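Side-chain contacts in glutaredoxin related protein (Sulfolobus solfataricus, PDB 4MNN), which probably works in thiol redox chemistry as an atypical protein disulfide oxidoreductase built on the thioredoxin fold: residues A[6-9]-A[10-14]; A[68-71]-A[72-75]; A[121-124]-A[125-128]; A[139-142]-A[143-146]. All coordinates share one frame; numbering follows the deposited sequence.

Interaction 1: A[6-9]-A[10-14]; sequences VIKE and YLNAI
Val6 lies against Tyr10, and Lys8 alongside Asn12, one turn apart along helix 4-11 and the residues that follow it. The backbone bonds come first. Tyr10 N donates to Val6 O, Leu11 N to Ile7 O at 2.8 Å, and Asn12 N to Lys8 O, also 2.8 Å, so the i to i+4 pattern carries through to Asn12. One step further on the direct bond gives way to water 1, which donates to Glu9 O and accepts from Ala13 N at 2.7 Å.

The apolar contacts follow the same spacing. With chi1 at 72° Val6 CG1 sits between the backbone N and the carbonyl carbon, which puts Val6 CG2 anti to the nitrogen and 3.6 Å from Tyr10 CE1. That ring also turns its edge to the backbone: Tyr10 CD1 sits 3.2 Å from Val6 O, which lies in the ring plane. On the buried side Ile7 CG2 meets Leu11 CD1 at 3.8 Å, the two side chains passing at a slant. Lys8 and Asn12 run side by side and point the same way, with Lys8 CG 3.9 Å from Asn12 CB; this touch is between aliphatic parts.

Two neighbouring helices cover this turn. Leu75 of helix 71-83 packs on Tyr10 and Leu11, while Phe33 of helix 27-33 touches Ile7 and Leu11, and Tyr36 in the loop beyond it lies against Ile7, Lys8, Leu11 and Asn12.

Interaction 2: A[68-71]-A[72-75]; sequences ANEL and WPFL
The first turn of helix 71-83, entered from the loop after strand 57-63 in the N-terminal thioredoxin-like half, is where Leu71 meets Phe74 and Leu75. A short 3-10 segment, 69-70, leads in, and Leu71 N bonds back to Ala68 O before the regular pattern begins. Phe74 N then donates to Glu70 O at 3.1 Å, and Leu75 N to Leu71 O at 2.9 Å in a nearly straight bond (172°).

Leu71 carries the apolar part. With CG swung anti to the backbone N (chi1 179°), its side chain slants across that of Leu75, bringing Leu71 CG to 4.0 Å from Leu75 CD1. Its other neighbour is the Phe74 ring, more loosely met: Leu71 CD1 is 4.3 Å from Phe74 CD2. Pro73, having no N-H to give, instead sets its ring against two carbonyls of the turn, Pro73 CD standing 3.2 Å from Asn69 O and 3.4 Å from Glu70 O.

Phe74 packs on Phe30 and Phe33 of helix 27-33 and on Tyr60 of strand 57-63. Across the boundary with the second half, Glu70 and Pro73 touch Pro115, and Glu70 also touches Cys114, one of the pair seen as a disulfide with Cys111 at the start of helix 114-127. At the solvent-facing Trp72 the backbone is linked by water 2, which gives a hydrogen to Ala68 O at 2.8 Å and takes one from Trp72 N at 2.9 Å.

Interaction 3: A[121-124]-A[125-128]; sequences LYQV and SQIN
Residues 121-128 are the last two turns of helix 114-127 and the first step out of it, and the i to i+4 bonds run unbroken from Leu121 to Asn128. Ser125 N reaches Leu121 O at 2.9 Å, Gln126 N reaches Tyr122 O at 3.3 Å, Ile127 N meets Gln123 O, and Asn128 N closes the series on Val124 O at 2.9 Å. Asn128 is the first residue to leave helical angles, so that last bond ends the helix. Gln126 N also makes a weak bond to Gln123 O.

Among the side chains Ser125 stands out. Its OG sits between the backbone N and the carbonyl carbon (chi1 79°), a torsion that turns it back along the helix to donate to Tyr122 O at 2.8 Å. This carbonyl thus takes two donors, Ser125 OG and Gln126 N, both from the same face of its plane. An alanine here would lack the hydroxyl, and Tyr122 O would probably lose its shorter bond and be left with Gln126 N alone of these two donors. Further along, Ile127 lays CG1 over the preceding turn, 3.3 Å from Gln123 O, and Gln126 CB lies 3.2 Å from the same oxygen. The amide of Gln126 points off to Val85 O, bonded through NE2.

Tyr122 stacks on Tyr60 of strand 57-63, and Leu133 of strand 131-137 touches Leu121, Tyr122 and Ser125. The helix is the crossover of a beta-alpha-beta unit, between parallel strands 101-107 and 131-137, as in the thioredoxin fold.

Interaction 4: A[139-142]-A[143-146]; sequences TEYE and EERD
The guanidinium of Arg145 lies over the backbone and side-chain root of Glu142, with Glu142 CA 4.1 Å from the guanidinium plane and over its centre. The two side chains run alongside each other and point the same way: Arg145 NH1 comes 3.7 Å from Glu142 CG, and the salt bridge between Arg145 NH1 and Glu142 OE1 is long, also 3.7 Å. Carboxylate and guanidinium planes are steeply inclined, 78° apart.

Arg145 is held more firmly by the next residue. A bend at chi3 (73°) turns the group side-on to Asp146: Arg145 NE donates to Asp146 OD1 at 3.2 Å, approaching from above the carboxylate plane, and Arg145 NH2 to Asp146 OD2 at 3.1 Å, on the syn side but tilted 33° out of the carboxylate plane. One arginine so ties two acids into a network. A leucine in its place would remove the positive group and is likely to leave both Glu142 and Asp146 without their countercharge at the surface.

Beneath this, Arg145 N bonds at 3.1 Å to the carbonyl O of Tyr141, the N-cap residue, and Asp146 N bonds to Glu142 O. The Tyr141 ring presents its edge to Glu144 CG, while its hydroxyl bonds Pro48 O. The turn opens helix 142-147, after strand 131-137; Tyr136 of that strand touches Tyr141 and Glu144, and Tyr63 of strand 57-63 meets the Tyr141 ring edge to face.

Overall arrangement
From the N terminus the four contacts come in series, none nested in or crossing another, and each spans a single local stretch, on a helix or at the entry to one. Interaction 1 lies on helix 4-11 and interaction 2 begins helix 71-83; these touch, Leu75 also lying against Val6, so two helices of the N-terminal half are packed together. Interaction 2 also meets interaction 3, where Pro73 O approaches the Tyr122 ring, joining that half to helix 114-127 of the C-terminal half. Interaction 4 lies apart at the start of helix 142-147, its centre about 31 Å from that of interaction 1, on the opposite side of the chain's centre.

Interaction 1: A[6-9]-A[10-14]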
loop_
_atom_site.group_PDB
_atom_site.type_symbol
_atom_site.label_atom_id
_atom_site.label_comp_id
_atom_site.label_asym_id
_atom_site.label_seq_id
_atom_site.Cartn_x
_atom_site.Cartn_y
_atom_site.Cartn_z
ATOM N N VAL A 6 -13.234 13.376 -0.399
ATOM C CA VAL A 6 -11.841 13.180 -0.760
ATOM C C VAL A 6 -11.668 12.006 -1.729
ATOM O O VAL A 6 -10.833 12.052 -2.642
ATOM C CB VAL A 6 -10.940 12.989 0.481
ATOM C CG1 VAL A 6 -11.179 11.638 1.126
ATOM C CG2 VAL A 6 -9.478 13.150 0.074
ATOM N N ILE A 7 -12.479 10.973 -1.575
ATOM C CA ILE A 7 -12.347 9.837 -2.499
ATOM C C ILE A 7 -12.717 10.312 -3.891
ATOM O O ILE A 7 -12.029 10.010 -4.868
ATOM C CB ILE A 7 -13.265 8.686 -2.074
ATOM C CG1 ILE A 7 -12.746 8.122 -0.745
ATOM C CG2 ILE A 7 -13.348 7.590 -3.217
ATOM C CD1 ILE A 7 -13.721 7.125 -0.067
ATOM N N LYS A 8 -13.793 11.089 -3.990
ATOM C CA LYS A 8 -14.193 11.589 -5.299
ATOM C C LYS A 8 -13.131 12.493 -5.907
ATOM O O LYS A 8 -12.792 12.397 -7.100
ATOM C CB LYS A 8 -15.504 12.376 -5.202
ATOM C CG LYS A 8 -16.001 12.877 -6.570
ATOM C CD LYS A 8 -17.301 13.669 -6.472
ATOM C CE LYS A 8 -17.890 13.896 -7.874
ATOM N NZ LYS A 8 -19.365 14.182 -7.865
ATOM N N GLU A 9 -12.623 13.412 -5.099
ATOM C CA GLU A 9 -11.663 14.354 -5.617
ATOM C C GLU A 9 -10.411 13.693 -6.153
ATOM O O GLU A 9 -9.826 14.161 -7.141
ATOM C CB GLU A 9 -11.334 15.393 -4.559
ATOM C CG GLU A 9 -12.490 16.381 -4.360
ATOM C CD GLU A 9 -12.812 17.162 -5.626
ATOM O OE1 GLU A 9 -13.966 17.092 -6.101
ATOM O OE2 GLU A 9 -11.904 17.840 -6.151
ATOM N N TYR A 10 -10.021 12.591 -5.533
ATOM C CA TYR A 10 -8.837 11.892 -6.005
ATOM C C TYR A 10 -9.114 10.909 -7.115
ATOM O O TYR A 10 -8.334 10.798 -8.045
ATOM C CB TYR A 10 -8.168 11.110 -4.870
ATOM C CG TYR A 10 -7.239 11.948 -4.035
ATOM C CD1 TYR A 10 -7.731 12.817 -3.078
ATOM C CD2 TYR A 10 -5.849 11.905 -4.247
ATOM C CE1 TYR A 10 -6.877 13.639 -2.340
ATOM C CE2 TYR A 10 -4.988 12.720 -3.514
ATOM C CZ TYR A 10 -5.512 13.586 -2.564
ATOM O OH TYR A 10 -4.662 14.408 -1.848
ATOM N N LEU A 11 -10.246 10.219 -7.033
ATOM C CA LEU A 11 -10.515 9.161 -7.985
ATOM C C LEU A 11 -11.423 9.406 -9.162
ATOM O O LEU A 11 -11.323 8.703 -10.178
ATOM C CB LEU A 11 -11.010 7.948 -7.215
ATOM C CG LEU A 11 -10.093 7.545 -6.049
ATOM C CD1 LEU A 11 -10.595 6.238 -5.453
ATOM C CD2 LEU A 11 -8.637 7.396 -6.524
ATOM N N ASN A 12 -12.297 10.394 -9.048
ATOM C CA ASN A 12 -13.229 10.641 -10.133
ATOM C C ASN A 12 -12.555 10.800 -11.496
ATOM O O ASN A 12 -13.097 10.339 -12.480
ATOM C CB ASN A 12 -14.119 11.858 -9.837
ATOM C CG ASN A 12 -15.276 11.977 -10.820
ATOM O OD1 ASN A 12 -15.883 10.967 -11.209
ATOM N ND2 ASN A 12 -15.597 13.205 -11.218
ATOM N N ALA A 13 -11.386 11.417 -11.561
ATOM C CA ALA A 13 -10.718 11.604 -12.855
ATOM C C ALA A 13 -10.155 10.285 -13.393
ATOM O O ALA A 13 -10.408 9.899 -14.555
ATOM C CB ALA A 13 -9.598 12.627 -12.724
ATOM N N ILE A 14 -9.412 9.585 -12.535
ATOM C CA ILE A 14 -8.786 8.338 -12.942
ATOM C C ILE A 14 -9.785 7.261 -13.300
ATOM O O ILE A 14 -9.407 6.111 -13.508
ATOM C CB ILE A 14 -7.823 7.800 -11.859
ATOM C CG1 ILE A 14 -8.610 7.298 -10.659
ATOM C CG2 ILE A 14 -6.831 8.898 -11.450
ATOM C CD1 ILE A 14 -7.788 6.496 -9.704
HETATM O O HOH W 1 -10.716 13.311 -9.757
#

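Interaction 2: A[68-71]-A[72-75]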
loop_
_atom_site.group_PDB
_atom_site.type_symbol
_atom_site.label_atom_id
_atom_site.label_comp_id
_atom_site.label_asym_id
_atom_site.label_seq_id
_atom_site.Cartn_x
_atom_site.Cartn_y
_atom_site.Cartn_z
ATOM N N ALA A 68 -7.220 6.813 8.451
ATOM C CA ALA A 68 -6.445 7.785 9.244
ATOM C C ALA A 68 -5.340 8.387 8.375
ATOM O O ALA A 68 -5.596 8.706 7.208
ATOM C CB ALA A 68 -5.858 7.143 10.514
ATOM N N ASN A 69 -4.118 8.534 8.883
ATOM C CA ASN A 69 -3.096 9.168 8.038
ATOM C C ASN A 69 -2.533 8.327 6.872
ATOM O O ASN A 69 -1.698 8.807 6.080
ATOM C CB ASN A 69 -1.975 9.808 8.912
ATOM C CG ASN A 69 -0.977 8.804 9.484
ATOM O OD1 ASN A 69 -0.024 9.189 10.188
ATOM N ND2 ASN A 69 -1.186 7.536 9.208
ATOM N N GLU A 70 -3.009 7.087 6.742
ATOM C CA GLU A 70 -2.572 6.228 5.629
ATOM C C GLU A 70 -3.512 6.372 4.428
ATOM O O GLU A 70 -3.221 5.917 3.312
ATOM C CB GLU A 70 -2.520 4.752 6.074
ATOM C CG GLU A 70 -1.399 4.470 7.085
ATOM C CD GLU A 70 0.018 4.706 6.513
ATOM O OE1 GLU A 70 0.213 4.628 5.282
ATOM O OE2 GLU A 70 0.971 4.942 7.307
ATOM N N LEU A 71 -4.649 7.029 4.621
ATOM C CA LEU A 71 -5.565 7.158 3.492
ATOM C C LEU A 71 -5.023 8.066 2.376
ATOM O O LEU A 71 -5.178 7.760 1.193
ATOM C CB LEU A 71 -6.936 7.696 3.957
ATOM C CG LEU A 71 -7.949 7.872 2.806
ATOM C CD1 LEU A 71 -8.291 6.508 2.198
ATOM C CD2 LEU A 71 -9.232 8.525 3.337
ATOM N N TRP A 72 -4.411 9.185 2.747
ATOM C CA TRP A 72 -3.923 10.118 1.751
ATOM C C TRP A 72 -2.881 9.466 0.839
ATOM O O TRP A 72 -2.983 9.572 -0.401
ATOM C CB TRP A 72 -3.394 11.368 2.464
ATOM C CG TRP A 72 -2.719 12.365 1.571
ATOM C CD1 TRP A 72 -3.189 12.875 0.385
ATOM C CD2 TRP A 72 -1.445 12.972 1.794
ATOM N NE1 TRP A 72 -2.273 13.765 -0.143
ATOM C CE2 TRP A 72 -1.194 13.843 0.704
ATOM C CE3 TRP A 72 -0.485 12.869 2.817
ATOM C CZ2 TRP A 72 -0.023 14.599 0.599
ATOM C CZ3 TRP A 72 0.685 13.627 2.709
ATOM C CH2 TRP A 72 0.898 14.482 1.606
ATOM N N PRO A 73 -1.858 8.806 1.422
ATOM C CA PRO A 73 -0.833 8.146 0.605
ATOM C C PRO A 73 -1.472 7.053 -0.258
ATOM O O PRO A 73 -1.097 6.856 -1.397
ATOM C CB PRO A 73 0.116 7.533 1.625
ATOM C CG PRO A 73 -0.066 8.353 2.823
ATOM C CD PRO A 73 -1.496 8.794 2.851
ATOM N N PHE A 74 -2.457 6.356 0.296
ATOM C CA PHE A 74 -3.112 5.268 -0.437
ATOM C C PHE A 74 -3.832 5.812 -1.687
ATOM O O PHE A 74 -3.646 5.302 -2.796
ATOM C CB PHE A 74 -4.095 4.546 0.509
ATOM C CG PHE A 74 -4.921 3.481 -0.172
ATOM C CD1 PHE A 74 -4.339 2.276 -0.572
ATOM C CD2 PHE A 74 -6.271 3.685 -0.409
ATOM C CE1 PHE A 74 -5.112 1.278 -1.208
ATOM C CE2 PHE A 74 -7.051 2.688 -1.051
ATOM C CZ PHE A 74 -6.455 1.492 -1.445
ATOM N N LEU A 75 -4.624 6.866 -1.519
ATOM C CA LEU A 75 -5.310 7.483 -2.650
ATOM C C LEU A 75 -4.305 8.032 -3.646
ATOM O O LEU A 75 -4.508 7.932 -4.851
ATOM C CB LEU A 75 -6.219 8.635 -2.180
ATOM C CG LEU A 75 -7.436 8.167 -1.397
ATOM C CD1 LEU A 75 -8.159 9.358 -0.848
ATOM C CD2 LEU A 75 -8.322 7.300 -2.297
HETATM O O HOH W 2 -5.005 10.625 5.220
#

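Interaction 3: A[121-124]-A[125-128]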
loop_
_atom_site.group_PDB
_atom_site.type_symbol
_atom_site.label_atom_id
_atom_site.label_comp_id
_atom_site.label_asym_id
_atom_site.label_seq_id
_atom_site.Cartn_x
_atom_site.Cartn_y
_atom_site.Cartn_z
ATOM N N LEU A 121 7.637 3.909 -0.795
ATOM C CA LEU A 121 7.624 2.517 -1.258
ATOM C C LEU A 121 6.552 2.230 -2.301
ATOM O O LEU A 121 6.771 1.398 -3.178
ATOM C CB LEU A 121 7.503 1.556 -0.063
ATOM C CG LEU A 121 8.750 1.574 0.823
ATOM C CD1 LEU A 121 8.516 0.662 2.068
ATOM C CD2 LEU A 121 9.994 1.063 0.015
ATOM N N TYR A 122 5.415 2.932 -2.244
ATOM C CA TYR A 122 4.361 2.720 -3.258
ATOM C C TYR A 122 4.963 3.075 -4.608
ATOM O O TYR A 122 4.686 2.417 -5.618
ATOM C CB TYR A 122 3.153 3.617 -3.022
ATOM C CG TYR A 122 2.294 3.206 -1.853
ATOM C CD1 TYR A 122 1.631 4.175 -1.079
ATOM C CD2 TYR A 122 2.112 1.846 -1.537
ATOM C CE1 TYR A 122 0.792 3.803 -0.011
ATOM C CE2 TYR A 122 1.273 1.450 -0.461
ATOM C CZ TYR A 122 0.615 2.444 0.284
ATOM O OH TYR A 122 -0.252 2.098 1.290
ATOM N N GLN A 123 5.793 4.112 -4.631
ATOM C CA GLN A 123 6.407 4.509 -5.897
ATOM C C GLN A 123 7.466 3.505 -6.327
ATOM O O GLN A 123 7.611 3.240 -7.507
ATOM C CB GLN A 123 6.966 5.913 -5.783
ATOM C CG GLN A 123 5.815 6.921 -5.680
ATOM C CD GLN A 123 6.300 8.314 -5.472
ATOM O OE1 GLN A 123 6.459 8.768 -4.342
ATOM N NE2 GLN A 123 6.558 9.013 -6.570
ATOM N N VAL A 124 8.206 2.954 -5.371
ATOM C CA VAL A 124 9.182 1.930 -5.705
ATOM C C VAL A 124 8.460 0.701 -6.332
ATOM O O VAL A 124 8.944 0.105 -7.314
ATOM C CB VAL A 124 9.966 1.502 -4.444
ATOM C CG1 VAL A 124 10.858 0.322 -4.759
ATOM C CG2 VAL A 124 10.778 2.676 -3.900
ATOM N N SER A 125 7.293 0.326 -5.803
ATOM C CA SER A 125 6.566 -0.840 -6.352
ATOM C C SER A 125 6.104 -0.590 -7.792
ATOM O O SER A 125 5.929 -1.529 -8.575
ATOM C CB SER A 125 5.350 -1.200 -5.460
ATOM O OG SER A 125 4.215 -0.355 -5.663
ATOM N N GLN A 126 5.917 0.683 -8.128
ATOM C CA GLN A 126 5.525 1.084 -9.493
ATOM C C GLN A 126 6.681 0.933 -10.474
ATOM O O GLN A 126 6.494 0.489 -11.620
ATOM C CB GLN A 126 5.148 2.556 -9.509
ATOM C CG GLN A 126 3.708 2.878 -9.537
ATOM C CD GLN A 126 3.500 4.388 -9.591
ATOM O OE1 GLN A 126 3.506 5.052 -8.572
ATOM N NE2 GLN A 126 3.360 4.924 -10.782
ATOM N N ILE A 127 7.868 1.355 -10.031
ATOM C CA ILE A 127 9.085 1.343 -10.834
ATOM C C ILE A 127 9.723 -0.012 -10.986
ATOM O O ILE A 127 10.362 -0.284 -11.993
ATOM C CB ILE A 127 10.217 2.195 -10.178
ATOM C CG1 ILE A 127 9.773 3.628 -9.963
ATOM C CG2 ILE A 127 11.471 2.152 -11.031
ATOM C CD1 ILE A 127 10.696 4.345 -9.030
ATOM N N ASN A 128 9.545 -0.862 -9.987
ATOM C CA ASN A 128 10.263 -2.128 -9.967
ATOM C C ASN A 128 9.383 -3.352 -9.732
ATOM O O ASN A 128 8.962 -3.625 -8.604
ATOM C CB ASN A 128 11.344 -1.973 -8.859
ATOM C CG ASN A 128 12.268 -3.167 -8.731
ATOM O OD1 ASN A 128 13.267 -3.114 -7.993
ATOM N ND2 ASN A 128 11.967 -4.221 -9.423
#

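Interaction 4: A[139-142]-A[143-146]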
loop_
_atom_site.group_PDB
_atom_site.type_symbol
_atom_site.label_atom_id
_atom_site.label_comp_id
_atom_site.label_asym_id
_atom_site.label_seq_id
_atom_site.Cartn_x
_atom_site.Cartn_y
_atom_site.Cartn_z
ATOM N N THR A 139 -0.876 -3.006 14.314
ATOM C CA THR A 139 -1.866 -3.116 15.401
ATOM C C THR A 139 -2.874 -4.198 15.084
ATOM O O THR A 139 -3.454 -4.832 15.982
ATOM C CB THR A 139 -2.647 -1.770 15.633
ATOM O OG1 THR A 139 -3.481 -1.463 14.499
ATOM C CG2 THR A 139 -1.661 -0.650 15.870
ATOM N N GLU A 140 -3.070 -4.430 13.795
ATOM C CA GLU A 140 -4.031 -5.429 13.328
ATOM C C GLU A 140 -3.326 -6.764 13.107
ATOM O O GLU A 140 -3.803 -7.817 13.543
ATOM C CB GLU A 140 -4.661 -4.917 12.013
ATOM C CG GLU A 140 -5.725 -5.814 11.400
ATOM C CD GLU A 140 -6.908 -5.990 12.325
ATOM O OE1 GLU A 140 -7.348 -4.980 12.904
ATOM O OE2 GLU A 140 -7.384 -7.125 12.462
ATOM N N TYR A 141 -2.178 -6.739 12.434
ATOM C CA TYR A 141 -1.432 -7.978 12.181
ATOM C C TYR A 141 -0.314 -8.135 13.212
ATOM O O TYR A 141 0.893 -8.058 12.893
ATOM C CB TYR A 141 -0.884 -7.964 10.748
ATOM C CG TYR A 141 -1.971 -8.233 9.723
ATOM C CD1 TYR A 141 -2.950 -7.278 9.430
ATOM C CD2 TYR A 141 -2.027 -9.454 9.062
ATOM C CE1 TYR A 141 -3.947 -7.544 8.487
ATOM C CE2 TYR A 141 -3.027 -9.743 8.115
ATOM C CZ TYR A 141 -3.971 -8.791 7.823
ATOM O OH TYR A 141 -4.906 -9.067 6.847
ATOM N N GLU A 142 -0.729 -8.349 14.467
ATOM C CA GLU A 142 0.228 -8.488 15.585
ATOM C C GLU A 142 1.197 -9.667 15.486
ATOM O O GLU A 142 2.343 -9.573 15.925
ATOM C CB GLU A 142 -0.545 -8.574 16.904
ATOM C CG GLU A 142 -1.601 -7.475 17.024
ATOM C CD GLU A 142 -2.368 -7.530 18.337
ATOM O OE1 GLU A 142 -1.877 -6.990 19.333
ATOM O OE2 GLU A 142 -3.457 -8.113 18.364
ATOM N N GLU A 143 0.754 -10.772 14.915
ATOM C CA GLU A 143 1.644 -11.918 14.785
ATOM C C GLU A 143 2.795 -11.620 13.836
ATOM O O GLU A 143 3.963 -11.984 14.098
ATOM C CB GLU A 143 0.856 -13.132 14.282
ATOM C CG GLU A 143 -0.131 -13.672 15.309
ATOM C CD GLU A 143 -0.955 -14.848 14.761
ATOM O OE1 GLU A 143 -0.350 -15.893 14.410
ATOM O OE2 GLU A 143 -2.199 -14.716 14.683
ATOM N N GLU A 144 2.460 -10.985 12.712
ATOM C CA GLU A 144 3.481 -10.606 11.759
ATOM C C GLU A 144 4.456 -9.602 12.399
ATOM O O GLU A 144 5.680 -9.705 12.252
ATOM C CB GLU A 144 2.810 -10.011 10.506
ATOM C CG GLU A 144 2.056 -11.079 9.708
ATOM C CD GLU A 144 2.996 -12.164 9.198
ATOM O OE1 GLU A 144 2.586 -13.339 9.118
ATOM O OE2 GLU A 144 4.148 -11.832 8.868
ATOM N N ARG A 145 3.913 -8.636 13.123
ATOM C CA ARG A 145 4.723 -7.608 13.788
ATOM C C ARG A 145 5.784 -8.289 14.676
ATOM O O ARG A 145 6.978 -7.975 14.628
ATOM C CB ARG A 145 3.808 -6.735 14.666
ATOM C CG ARG A 145 4.558 -5.713 15.530
ATOM C CD ARG A 145 3.660 -5.112 16.631
ATOM N NE ARG A 145 3.423 -6.101 17.689
ATOM C CZ ARG A 145 2.286 -6.209 18.378
ATOM N NH1 ARG A 145 1.270 -5.385 18.133
ATOM N NH2 ARG A 145 2.146 -7.157 19.303
ATOM N N ASP A 146 5.331 -9.227 15.489
ATOM C CA ASP A 146 6.243 -9.896 16.406
ATOM C C ASP A 146 7.208 -10.850 15.734
ATOM O O ASP A 146 8.346 -11.010 16.181
ATOM C CB ASP A 146 5.448 -10.565 17.527
ATOM C CG ASP A 146 4.839 -9.547 18.468
ATOM O OD1 ASP A 146 5.439 -8.452 18.609
ATOM O OD2 ASP A 146 3.774 -9.821 19.075
#